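Local coordinates for predicted aminoglycoside phosphotransferase (Brachybacterium faecium, PDB 5UXC), which probably transfers phosphate from a guanosine nucleotide to the 2'-hydroxyl of macrolide antibiotics, and binds GDP, magnesium and azithromycin, at residues 45-50 against 89-94; 65-70 against 142-147; 76-81 against 93-98. All coordinates share one frame; numbering follows the deposited sequence.

Interaction 1: residues 45-50 against 89-94; sequences GDWVLR and LIAYPL. With GDP (guanosine-5'-diphosphate), chain C.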
loop_
_atom_site.group_PDB
_atom_site.type_symbol
_atom_site.label_atom_id
_atom_site.label_comp_id
_atom_site.label_asym_id
_atom_site.label_seq_id
_atom_site.Cartn_x
_atom_site.Cartn_y
_atom_site.Cartn_z
ATOM N N GLY A 45 -8.753 15.641 -20.932
ATOM C CA GLY A 45 -8.777 14.641 -19.853
ATOM C C GLY A 45 -7.446 14.567 -19.120
ATOM O O GLY A 45 -6.373 14.724 -19.701
ATOM N N ASP A 46 -7.493 14.325 -17.799
ATOM C CA ASP A 46 -6.262 14.218 -17.048
ATOM C C ASP A 46 -5.882 12.756 -16.839
ATOM O O ASP A 46 -6.745 11.887 -16.631
ATOM C CB ASP A 46 -6.357 14.901 -15.673
ATOM C CG ASP A 46 -6.651 16.369 -15.792
ATOM O OD1 ASP A 46 -6.066 16.977 -16.694
ATOM O OD2 ASP A 46 -7.403 16.905 -14.965
ATOM N N TRP A 47 -4.580 12.489 -16.867
ATOM C CA TRP A 47 -4.092 11.115 -16.920
ATOM C C TRP A 47 -2.928 10.893 -15.965
ATOM O O TRP A 47 -2.119 11.794 -15.726
ATOM C CB TRP A 47 -3.611 10.741 -18.334
ATOM C CG TRP A 47 -4.780 10.542 -19.286
ATOM C CD1 TRP A 47 -5.479 11.521 -19.983
ATOM C CD2 TRP A 47 -5.436 9.297 -19.562
ATOM N NE1 TRP A 47 -6.503 10.921 -20.707
ATOM C CE2 TRP A 47 -6.487 9.567 -20.464
ATOM C CE3 TRP A 47 -5.205 7.957 -19.153
ATOM C CZ2 TRP A 47 -7.311 8.555 -20.976
ATOM C CZ3 TRP A 47 -6.012 6.952 -19.658
ATOM C CH2 TRP A 47 -7.077 7.263 -20.573
ATOM N N VAL A 48 -2.847 9.676 -15.423
ATOM C CA VAL A 48 -1.669 9.213 -14.700
ATOM C C VAL A 48 -0.953 8.189 -15.556
ATOM O O VAL A 48 -1.595 7.273 -16.094
ATOM C CB VAL A 48 -2.037 8.580 -13.332
ATOM C CG1 VAL A 48 -0.773 8.146 -12.592
ATOM C CG2 VAL A 48 -2.861 9.518 -12.513
ATOM N N LEU A 49 0.356 8.366 -15.740
ATOM C CA LEU A 49 1.223 7.429 -16.461
ATOM C C LEU A 49 2.055 6.640 -15.451
ATOM O O LEU A 49 2.643 7.236 -14.536
ATOM C CB LEU A 49 2.179 8.177 -17.431
ATOM C CG LEU A 49 1.495 9.206 -18.321
ATOM C CD1 LEU A 49 2.521 10.042 -19.146
ATOM C CD2 LEU A 49 0.448 8.527 -19.225
ATOM N N ARG A 50 2.053 5.303 -15.545
ATOM C CA ARG A 50 2.959 4.455 -14.775
ATOM C C ARG A 50 3.974 3.850 -15.731
ATOM O O ARG A 50 3.607 3.113 -16.656
ATOM C CB ARG A 50 2.214 3.340 -14.048
ATOM C CG ARG A 50 1.268 3.796 -13.017
ATOM C CD ARG A 50 0.654 2.568 -12.348
ATOM N NE ARG A 50 1.573 1.894 -11.442
ATOM C CZ ARG A 50 1.912 2.367 -10.246
ATOM N NH1 ARG A 50 2.730 1.699 -9.457
ATOM N NH2 ARG A 50 1.421 3.514 -9.833
ATOM N N LEU A 89 3.789 0.639 -20.963
ATOM C CA LEU A 89 3.071 1.783 -20.406
ATOM C C LEU A 89 1.777 1.308 -19.755
ATOM O O LEU A 89 1.041 0.507 -20.339
ATOM C CB LEU A 89 2.766 2.813 -21.523
ATOM C CG LEU A 89 1.861 3.986 -21.147
ATOM C CD1 LEU A 89 2.563 4.895 -20.110
ATOM C CD2 LEU A 89 1.477 4.782 -22.431
ATOM N N ILE A 90 1.519 1.798 -18.556
ATOM C CA ILE A 90 0.209 1.763 -17.947
ATOM C C ILE A 90 -0.273 3.191 -17.792
ATOM O O ILE A 90 0.504 4.083 -17.422
ATOM C CB ILE A 90 0.272 1.071 -16.567
ATOM C CG1 ILE A 90 0.620 -0.402 -16.749
ATOM C CG2 ILE A 90 -1.028 1.276 -15.848
ATOM C CD1 ILE A 90 1.250 -1.029 -15.474
ATOM N N ALA A 91 -1.562 3.421 -18.059
ATOM C CA ALA A 91 -2.099 4.760 -17.880
ATOM C C ALA A 91 -3.555 4.675 -17.463
ATOM O O ALA A 91 -4.289 3.811 -17.950
ATOM C CB ALA A 91 -2.003 5.577 -19.202
ATOM N N TYR A 92 -3.990 5.589 -16.596
ATOM C CA TYR A 92 -5.350 5.553 -16.107
ATOM C C TYR A 92 -5.811 6.982 -15.931
ATOM O O TYR A 92 -4.989 7.863 -15.657
ATOM C CB TYR A 92 -5.528 4.789 -14.782
ATOM C CG TYR A 92 -4.663 5.168 -13.584
ATOM C CD1 TYR A 92 -3.434 4.529 -13.354
ATOM C CD2 TYR A 92 -5.116 6.107 -12.643
ATOM C CE1 TYR A 92 -2.666 4.812 -12.178
ATOM C CE2 TYR A 92 -4.377 6.402 -11.480
ATOM C CZ TYR A 92 -3.163 5.732 -11.264
ATOM O OH TYR A 92 -2.414 5.976 -10.105
ATOM N N PRO A 93 -7.103 7.246 -16.105
ATOM C CA PRO A 93 -7.619 8.594 -15.833
ATOM C C PRO A 93 -7.347 8.997 -14.394
ATOM O O PRO A 93 -7.480 8.196 -13.462
ATOM C CB PRO A 93 -9.123 8.475 -16.091
ATOM C CG PRO A 93 -9.195 7.331 -17.159
ATOM C CD PRO A 93 -8.130 6.356 -16.709
ATOM N N LEU A 94 -6.955 10.256 -14.251
ATOM C CA LEU A 94 -6.656 10.806 -12.924
ATOM C C LEU A 94 -7.878 10.708 -12.047
ATOM O O LEU A 94 -8.974 11.158 -12.417
ATOM C CB LEU A 94 -6.251 12.292 -13.096
ATOM C CG LEU A 94 -6.140 12.961 -11.688
ATOM C CD1 LEU A 94 -4.712 12.818 -11.323
ATOM C CD2 LEU A 94 -6.559 14.429 -11.748
HETATM P PB GDP C . 4.264 4.275 -6.736
HETATM O O1B GDP C . 4.173 4.250 -5.231
HETATM O O2B GDP C . 4.572 2.980 -7.359
HETATM O O3B GDP C . 5.376 5.358 -7.063
HETATM O O3A GDP C . 2.862 4.764 -7.347
HETATM P PA GDP C . 1.514 5.343 -6.740
HETATM O O1A GDP C . 0.450 4.609 -7.498
HETATM O O2A GDP C . 1.481 5.248 -5.227
HETATM O "O5'" GDP C . 1.413 6.863 -7.170
HETATM C "C5'" GDP C . 2.407 7.754 -6.647
HETATM C "C4'" GDP C . 1.762 8.988 -6.092
HETATM O "O4'" GDP C . 1.139 9.690 -7.163
HETATM C "C3'" GDP C . 0.619 8.685 -5.120
HETATM O "O3'" GDP C . 1.015 8.454 -3.744
HETATM C "C2'" GDP C . -0.199 9.943 -5.212
HETATM O "O2'" GDP C . 0.457 11.050 -4.539
HETATM C "C1'" GDP C . -0.063 10.285 -6.705
HETATM N N9 GDP C . -1.165 9.690 -7.520
HETATM C C8 GDP C . -1.155 8.510 -8.164
HETATM N N7 GDP C . -2.346 8.338 -8.825
HETATM C C5 GDP C . -3.100 9.429 -8.550
HETATM C C6 GDP C . -4.439 9.935 -8.878
HETATM O O6 GDP C . -5.193 9.282 -9.634
HETATM N N1 GDP C . -4.811 11.148 -8.402
HETATM C C2 GDP C . -4.014 11.912 -7.623
HETATM N N2 GDP C . -4.463 13.100 -7.192
HETATM N N3 GDP C . -2.788 11.515 -7.248
HETATM C C4 GDP C . -2.309 10.302 -7.671
#
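V48 and Y92 face each other on neighbouring antiparallel strands of the five-stranded N-terminal sheet, the small lobe of the kinase-like aminoglycoside phosphotransferase fold. V48 and Y92 exchange two backbone hydrogen bonds, and so do R50 and I90. The ladder closes with L94 N to D46 O at 2.9 Å. There the donor stands above the D46 carbonyl plane, 46° out of it.

The side chain of Y92 shares a face with V48, R50 and I90. Its CB lies near D81 O. Its first torsion (chi1 53°) sets CG between the backbone N and the carbonyl carbon, and this swings the ring across V48. CB of V48 lies over one ring face, 3.8 Å from the Y92 centroid, a CH-pi contact. Y92 CD2 meets V48 CB. Y92 CE2 is 3.6 Å from V48 CG2 and 3.5 Å from GDP O6. Y92 CE1, on the other ring edge, is 4.0 Å from R50 CD. CZ rests on V48 CG1.

R50 runs past this ring to the diphosphate. In the modelled conformer, one of two, R50 NH2 donates to GDP O3A at 3.1 Å and weakly to O1A, and NH1 donates to O2B. F34 makes a cation-pi contact with R50.

The opposite sheet face carries L49 and A91. At the W47 end of the ladder, P93 CG sits over the six-membered ring of W47, 4.2 Å from its centroid. D46 and L94 lie side by side near azithromycin, and D46 OD1 forms a salt bridge with R40. Y92 OH donates to GDP N7 at 2.7 Å.

Interaction 2: residues 65-70 against 142-147; sequences GRLLAM and TGIEVR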
loop_
_atom_site.group_PDB
_atom_site.type_symbol
_atom_site.label_atom_id
_atom_site.label_comp_id
_atom_site.label_asym_id
_atom_site.label_seq_id
_atom_site.Cartn_x
_atom_site.Cartn_y
_atom_site.Cartn_z
ATOM N N GLY A 65 -3.071 -5.635 -12.609
ATOM C CA GLY A 65 -4.131 -5.323 -13.550
ATOM C C GLY A 65 -5.310 -6.271 -13.429
ATOM O O GLY A 65 -6.469 -5.839 -13.518
ATOM N N ARG A 66 -5.041 -7.581 -13.297
ATOM C CA ARG A 66 -6.133 -8.535 -13.154
ATOM C C ARG A 66 -6.913 -8.245 -11.878
ATOM O O ARG A 66 -8.147 -8.317 -11.842
ATOM C CB ARG A 66 -5.581 -9.963 -13.127
ATOM C CG ARG A 66 -4.930 -10.381 -14.493
ATOM C CD ARG A 66 -4.647 -11.914 -14.486
ATOM N NE ARG A 66 -3.438 -12.253 -13.750
ATOM C CZ ARG A 66 -2.205 -12.125 -14.243
ATOM N NH1 ARG A 66 -2.022 -11.655 -15.476
ATOM N NH2 ARG A 66 -1.155 -12.473 -13.516
ATOM N N LEU A 67 -6.185 -7.990 -10.806
ATOM C CA LEU A 67 -6.807 -7.632 -9.528
ATOM C C LEU A 67 -7.772 -6.445 -9.699
ATOM O O LEU A 67 -8.920 -6.475 -9.218
ATOM C CB LEU A 67 -5.705 -7.336 -8.496
ATOM C CG LEU A 67 -6.085 -7.194 -7.000
ATOM C CD1 LEU A 67 -6.482 -5.759 -6.727
ATOM C CD2 LEU A 67 -7.202 -8.152 -6.521
ATOM N N LEU A 68 -7.253 -5.369 -10.299
ATOM C CA LEU A 68 -8.052 -4.156 -10.410
ATOM C C LEU A 68 -9.299 -4.381 -11.237
ATOM O O LEU A 68 -10.350 -3.794 -10.962
ATOM C CB LEU A 68 -7.207 -3.045 -11.040
ATOM C CG LEU A 68 -6.189 -2.403 -10.058
ATOM C CD1 LEU A 68 -5.182 -1.566 -10.890
ATOM C CD2 LEU A 68 -6.916 -1.562 -8.990
ATOM N N ALA A 69 -9.202 -5.223 -12.273
ATOM C CA ALA A 69 -10.379 -5.469 -13.104
ATOM C C ALA A 69 -11.494 -6.177 -12.318
ATOM O O ALA A 69 -12.682 -5.843 -12.467
ATOM C CB ALA A 69 -9.956 -6.285 -14.358
HETATM N N MSE A 70 -11.135 -7.122 -11.446
HETATM C CA MSE A 70 -12.168 -7.838 -10.690
HETATM C C MSE A 70 -12.626 -7.014 -9.493
HETATM O O MSE A 70 -13.774 -7.117 -9.120
HETATM C CB MSE A 70 -11.710 -9.218 -10.209
HETATM C CG MSE A 70 -10.573 -9.284 -9.299
HETATM SE SE MSE A 70 -11.164 -9.204 -7.379
HETATM C CE MSE A 70 -12.555 -10.470 -7.310
ATOM N N THR A 142 -6.694 -14.054 -9.499
ATOM C CA THR A 142 -5.908 -13.045 -10.229
ATOM C C THR A 142 -4.414 -13.320 -10.226
ATOM O O THR A 142 -3.688 -12.754 -11.070
ATOM C CB THR A 142 -6.144 -11.639 -9.663
ATOM O OG1 THR A 142 -5.699 -11.609 -8.280
ATOM C CG2 THR A 142 -7.609 -11.335 -9.712
ATOM N N GLY A 143 -3.921 -14.144 -9.294
ATOM C CA GLY A 143 -2.501 -14.421 -9.208
ATOM C C GLY A 143 -1.816 -13.780 -8.003
ATOM O O GLY A 143 -0.606 -13.951 -7.842
ATOM N N ILE A 144 -2.548 -13.018 -7.198
ATOM C CA ILE A 144 -1.942 -12.391 -6.014
ATOM C C ILE A 144 -1.500 -13.466 -5.035
ATOM O O ILE A 144 -1.981 -14.613 -5.047
ATOM C CB ILE A 144 -2.906 -11.410 -5.327
ATOM C CG1 ILE A 144 -4.165 -12.136 -4.869
ATOM C CG2 ILE A 144 -3.208 -10.191 -6.235
ATOM C CD1 ILE A 144 -5.140 -11.230 -4.084
ATOM N N GLU A 145 -0.629 -13.076 -4.113
ATOM C CA GLU A 145 -0.139 -13.960 -3.061
ATOM C C GLU A 145 -1.288 -14.291 -2.110
ATOM O O GLU A 145 -2.165 -13.472 -1.884
ATOM C CB GLU A 145 1.016 -13.328 -2.297
ATOM C CG GLU A 145 2.317 -14.110 -2.386
ATOM C CD GLU A 145 3.521 -13.308 -1.925
ATOM O OE1 GLU A 145 4.528 -13.266 -2.653
ATOM O OE2 GLU A 145 3.464 -12.722 -0.826
ATOM N N VAL A 146 -1.261 -15.486 -1.543
ATOM C CA VAL A 146 -2.348 -15.955 -0.675
ATOM C C VAL A 146 -1.734 -16.613 0.552
ATOM O O VAL A 146 -0.970 -17.572 0.423
ATOM C CB VAL A 146 -3.276 -16.956 -1.411
ATOM C CG1 VAL A 146 -4.257 -17.602 -0.447
ATOM C CG2 VAL A 146 -4.029 -16.255 -2.558
ATOM N N ARG A 147 -2.098 -16.132 1.738
ATOM C CA ARG A 147 -1.638 -16.767 2.968
ATOM C C ARG A 147 -2.818 -17.010 3.894
ATOM O O ARG A 147 -3.607 -16.092 4.137
ATOM C CB ARG A 147 -0.623 -15.890 3.728
ATOM C CG ARG A 147 0.690 -15.720 2.989
ATOM C CD ARG A 147 1.687 -14.851 3.773
ATOM N NE ARG A 147 2.996 -14.923 3.124
ATOM C CZ ARG A 147 3.324 -14.221 2.044
ATOM N NH1 ARG A 147 2.437 -13.373 1.502
ATOM N NH2 ARG A 147 4.530 -14.374 1.502
#
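T142 packs against R66, L67 and M70 on one side of helix 58-71. In this kinase-like fold that helix follows strand 46-52, much as the C helix of protein kinases follows the third strand. Residues 142-147 leave helix 136-140 and lead into a short, weakly bonded strand at about 145-146.

T142 makes most of the contact. Its carbonyl O accepts a bond from R66 NE at 2.7 Å, with an N-H...O angle of 164°. The oxygen lies close to the guanidinium plane, while NE is tilted 28° from the carbonyl plane. The R66 chain bends at chi3 to bring NE there. Since the acceptor follows helix 136-140, its partial negative charge probably favours the cationic group. CB of T142 is 3.9 Å from R66 CB. Its methyl CG2 reaches over the helix backbone, 3.8 Å from L67 CA, and meets CG of M70, a selenomethionine here, at 3.6 Å. The hydroxyl OG1 turns back to A139 O.

G143 ends the helical path with a positive phi (108°), a backbone shape that favours glycine. I144 comes next. Its CG2 touches L67 CG at 4.2 Å, a loose apolar contact, and its side chain also rests on A139.

From E145 on, the chain moves away from the helix. E145 and R147 both bond through their backbones to V221. R147 NH1 also forms a 2.6 Å salt bridge with E145 OE2, met on its anti side and somewhat out of the carboxylate plane.

Interaction 3: residues 76-81 against 93-98; sequences DVAVPD and PLLPGS. With GDP (guanosine-5'-diphosphate), chain C.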
loop_
_atom_site.group_PDB
_atom_site.type_symbol
_atom_site.label_atom_id
_atom_site.label_comp_id
_atom_site.label_asym_id
_atom_site.label_seq_id
_atom_site.Cartn_x
_atom_site.Cartn_y
_atom_site.Cartn_z
ATOM N N ASP A 76 -17.038 1.129 -3.109
ATOM C CA ASP A 76 -17.626 2.458 -3.272
ATOM C C ASP A 76 -16.574 3.570 -3.144
ATOM O O ASP A 76 -16.856 4.668 -2.626
ATOM C CB ASP A 76 -18.749 2.666 -2.271
ATOM C CG ASP A 76 -19.961 1.876 -2.617
ATOM O OD1 ASP A 76 -20.221 1.737 -3.818
ATOM O OD2 ASP A 76 -20.638 1.400 -1.685
ATOM N N VAL A 77 -15.360 3.285 -3.554
ATOM C CA VAL A 77 -14.361 4.299 -3.834
ATOM C C VAL A 77 -13.815 3.943 -5.213
ATOM O O VAL A 77 -13.851 2.783 -5.624
ATOM C CB VAL A 77 -13.223 4.299 -2.801
ATOM C CG1 VAL A 77 -13.771 4.655 -1.388
ATOM C CG2 VAL A 77 -12.549 2.960 -2.788
ATOM N N ALA A 78 -13.246 4.933 -5.907
ATOM C CA ALA A 78 -12.655 4.665 -7.220
ATOM C C ALA A 78 -11.329 3.940 -7.047
ATOM O O ALA A 78 -10.603 4.177 -6.083
ATOM C CB ALA A 78 -12.411 5.989 -7.997
ATOM N N VAL A 79 -10.961 3.096 -8.020
ATOM C CA VAL A 79 -9.598 2.557 -8.063
ATOM C C VAL A 79 -9.070 2.772 -9.469
ATOM O O VAL A 79 -9.870 3.012 -10.380
ATOM C CB VAL A 79 -9.540 1.057 -7.655
ATOM C CG1 VAL A 79 -10.117 0.858 -6.211
ATOM C CG2 VAL A 79 -10.343 0.112 -8.641
ATOM N N PRO A 80 -7.752 2.679 -9.687
ATOM C CA PRO A 80 -7.210 3.041 -11.021
ATOM C C PRO A 80 -7.807 2.163 -12.114
ATOM O O PRO A 80 -7.879 0.934 -11.965
ATOM C CB PRO A 80 -5.708 2.801 -10.892
ATOM C CG PRO A 80 -5.427 3.165 -9.316
ATOM C CD PRO A 80 -6.652 2.484 -8.694
ATOM N N ASP A 81 -8.237 2.815 -13.201
ATOM C CA ASP A 81 -8.865 2.102 -14.332
ATOM C C ASP A 81 -7.838 2.152 -15.441
ATOM O O ASP A 81 -7.709 3.171 -16.126
ATOM C CB ASP A 81 -10.174 2.796 -14.692
ATOM C CG ASP A 81 -10.833 2.265 -15.945
ATOM O OD1 ASP A 81 -10.277 1.370 -16.596
ATOM O OD2 ASP A 81 -11.914 2.803 -16.248
ATOM N N PRO A 93 -7.103 7.246 -16.105
ATOM C CA PRO A 93 -7.619 8.594 -15.833
ATOM C C PRO A 93 -7.347 8.997 -14.394
ATOM O O PRO A 93 -7.480 8.196 -13.462
ATOM C CB PRO A 93 -9.123 8.475 -16.091
ATOM C CG PRO A 93 -9.195 7.331 -17.159
ATOM C CD PRO A 93 -8.130 6.356 -16.709
ATOM N N LEU A 94 -6.955 10.256 -14.251
ATOM C CA LEU A 94 -6.656 10.806 -12.924
ATOM C C LEU A 94 -7.878 10.708 -12.047
ATOM O O LEU A 94 -8.974 11.158 -12.417
ATOM C CB LEU A 94 -6.251 12.292 -13.096
ATOM C CG LEU A 94 -6.140 12.961 -11.688
ATOM C CD1 LEU A 94 -4.712 12.818 -11.323
ATOM C CD2 LEU A 94 -6.559 14.429 -11.748
ATOM N N LEU A 95 -7.645 10.092 -10.773
ATOM C CA LEU A 95 -8.766 9.869 -9.883
ATOM C C LEU A 95 -8.995 11.132 -9.049
ATOM O O LEU A 95 -8.048 11.863 -8.755
ATOM C CB LEU A 95 -8.465 8.685 -8.942
ATOM C CG LEU A 95 -8.334 7.389 -9.758
ATOM C CD1 LEU A 95 -7.735 6.287 -8.919
ATOM C CD2 LEU A 95 -9.692 6.987 -10.303
ATOM N N PRO A 96 -10.235 11.385 -8.665
ATOM C CA PRO A 96 -10.561 12.645 -7.979
ATOM C C PRO A 96 -10.182 12.603 -6.505
ATOM O O PRO A 96 -10.163 11.542 -5.877
ATOM C CB PRO A 96 -12.082 12.730 -8.121
ATOM C CG PRO A 96 -12.517 11.306 -8.035
ATOM C CD PRO A 96 -11.421 10.528 -8.824
ATOM N N GLY A 97 -9.978 13.810 -5.950
ATOM C CA GLY A 97 -9.599 13.982 -4.543
ATOM C C GLY A 97 -8.128 14.317 -4.401
ATOM O O GLY A 97 -7.355 14.369 -5.373
ATOM N N SER A 98 -7.738 14.563 -3.156
ATOM C CA SER A 98 -6.379 14.948 -2.840
ATOM C C SER A 98 -5.759 13.873 -1.964
ATOM O O SER A 98 -6.439 13.362 -1.081
ATOM C CB SER A 98 -6.300 16.304 -2.064
ATOM O OG SER A 98 -7.035 17.341 -2.712
HETATM P PB GDP C . 4.264 4.275 -6.736
HETATM O O1B GDP C . 4.173 4.250 -5.231
HETATM O O2B GDP C . 4.572 2.980 -7.359
HETATM O O3B GDP C . 5.376 5.358 -7.063
HETATM O O3A GDP C . 2.862 4.764 -7.347
HETATM P PA GDP C . 1.514 5.343 -6.740
HETATM O O1A GDP C . 0.450 4.609 -7.498
HETATM O O2A GDP C . 1.481 5.248 -5.227
HETATM O "O5'" GDP C . 1.413 6.863 -7.170
HETATM C "C5'" GDP C . 2.407 7.754 -6.647
HETATM C "C4'" GDP C . 1.762 8.988 -6.092
HETATM O "O4'" GDP C . 1.139 9.690 -7.163
HETATM C "C3'" GDP C . 0.619 8.685 -5.120
HETATM O "O3'" GDP C . 1.015 8.454 -3.744
HETATM C "C2'" GDP C . -0.199 9.943 -5.212
HETATM O "O2'" GDP C . 0.457 11.050 -4.539
HETATM C "C1'" GDP C . -0.063 10.285 -6.705
HETATM N N9 GDP C . -1.165 9.690 -7.520
HETATM C C8 GDP C . -1.155 8.510 -8.164
HETATM N N7 GDP C . -2.346 8.338 -8.825
HETATM C C5 GDP C . -3.100 9.429 -8.550
HETATM C C6 GDP C . -4.439 9.935 -8.878
HETATM O O6 GDP C . -5.193 9.282 -9.634
HETATM N N1 GDP C . -4.811 11.148 -8.402
HETATM C C2 GDP C . -4.014 11.912 -7.623
HETATM N N2 GDP C . -4.463 13.100 -7.192
HETATM N N3 GDP C . -2.788 11.515 -7.248
HETATM C C4 GDP C . -2.309 10.302 -7.671
HETATM O O HOH W 1 -8.653 5.701 -13.308
#
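L95 points its branched end at A78 and P80. It belongs to the linker between strands 90-93 and 98-103, which corresponds to the hinge between the two lobes of the kinase fold. Residues 76-81 are the extended loop between helix 58-71 and strand 84-85.

The L95 side chain and the P80 ring cross at about a right angle. In L95, CG stands anti to the carbonyl carbon (chi1 -65°), and the two methyls spread over the loop. CD1 lies against the V79-P80 peptide, 3.7 Å from P80 N, and also touches CG of the P80 ring. CD2 takes the other direction and meets the methyl of A78, with L95 CD2 to A78 CB at 3.7 Å. A212 and L214 also touch L95, so the leucine is buried in an apolar setting. L68 packs on P80.

The methyls of L95 go to the loop; its backbone, with CB close by, meets the guanine. L95 N donates a nearly straight bond of 2.8 Å to GDP O6 (167°). The return bond from GDP N1 to L95 O is weak. Together they read the edge of the guanine, as the hinge of a kinase reads adenine. L94 CD1 makes a van der Waals contact with the guanine, 3.4 Å from GDP N1.

A78 is tied by its backbone to strand 209-213. Two azithromycin molecules lie near: one touches D76, V77, A78 and P96, the other L94, G97 and S98.

P93 meets the loop at its other end. Its ring carbon CD is 3.3 Å from D81 O. D81 OD2 is paired with R83. One water bridges the two backbones: D81 N donates to it at 2.9 Å, and it donates to P93 O at 2.8 Å.

Overall arrangement
Interactions 1 and 3 share P93 and L94 and both touch GDP; their centres are 11 Å apart. Interaction 1 supplies the strand side of the nucleotide site, and interaction 3 the linker that meets the guanine edge. They also pack directly, Y92 CG lying 3.7 Å from P80 CB. Interaction 2 lies farther from the nucleotide, the L67 side chain about 12 Å from GDP. It reaches interaction 3 through L68, whose CD2 is 3.8 Å from V79 CG2. Interactions 1 and 2 do not touch; their nearest atoms are about 7 Å apart. The magnesium ion, bound by H202 and D215, lies about 6 Å from the R50 side chain.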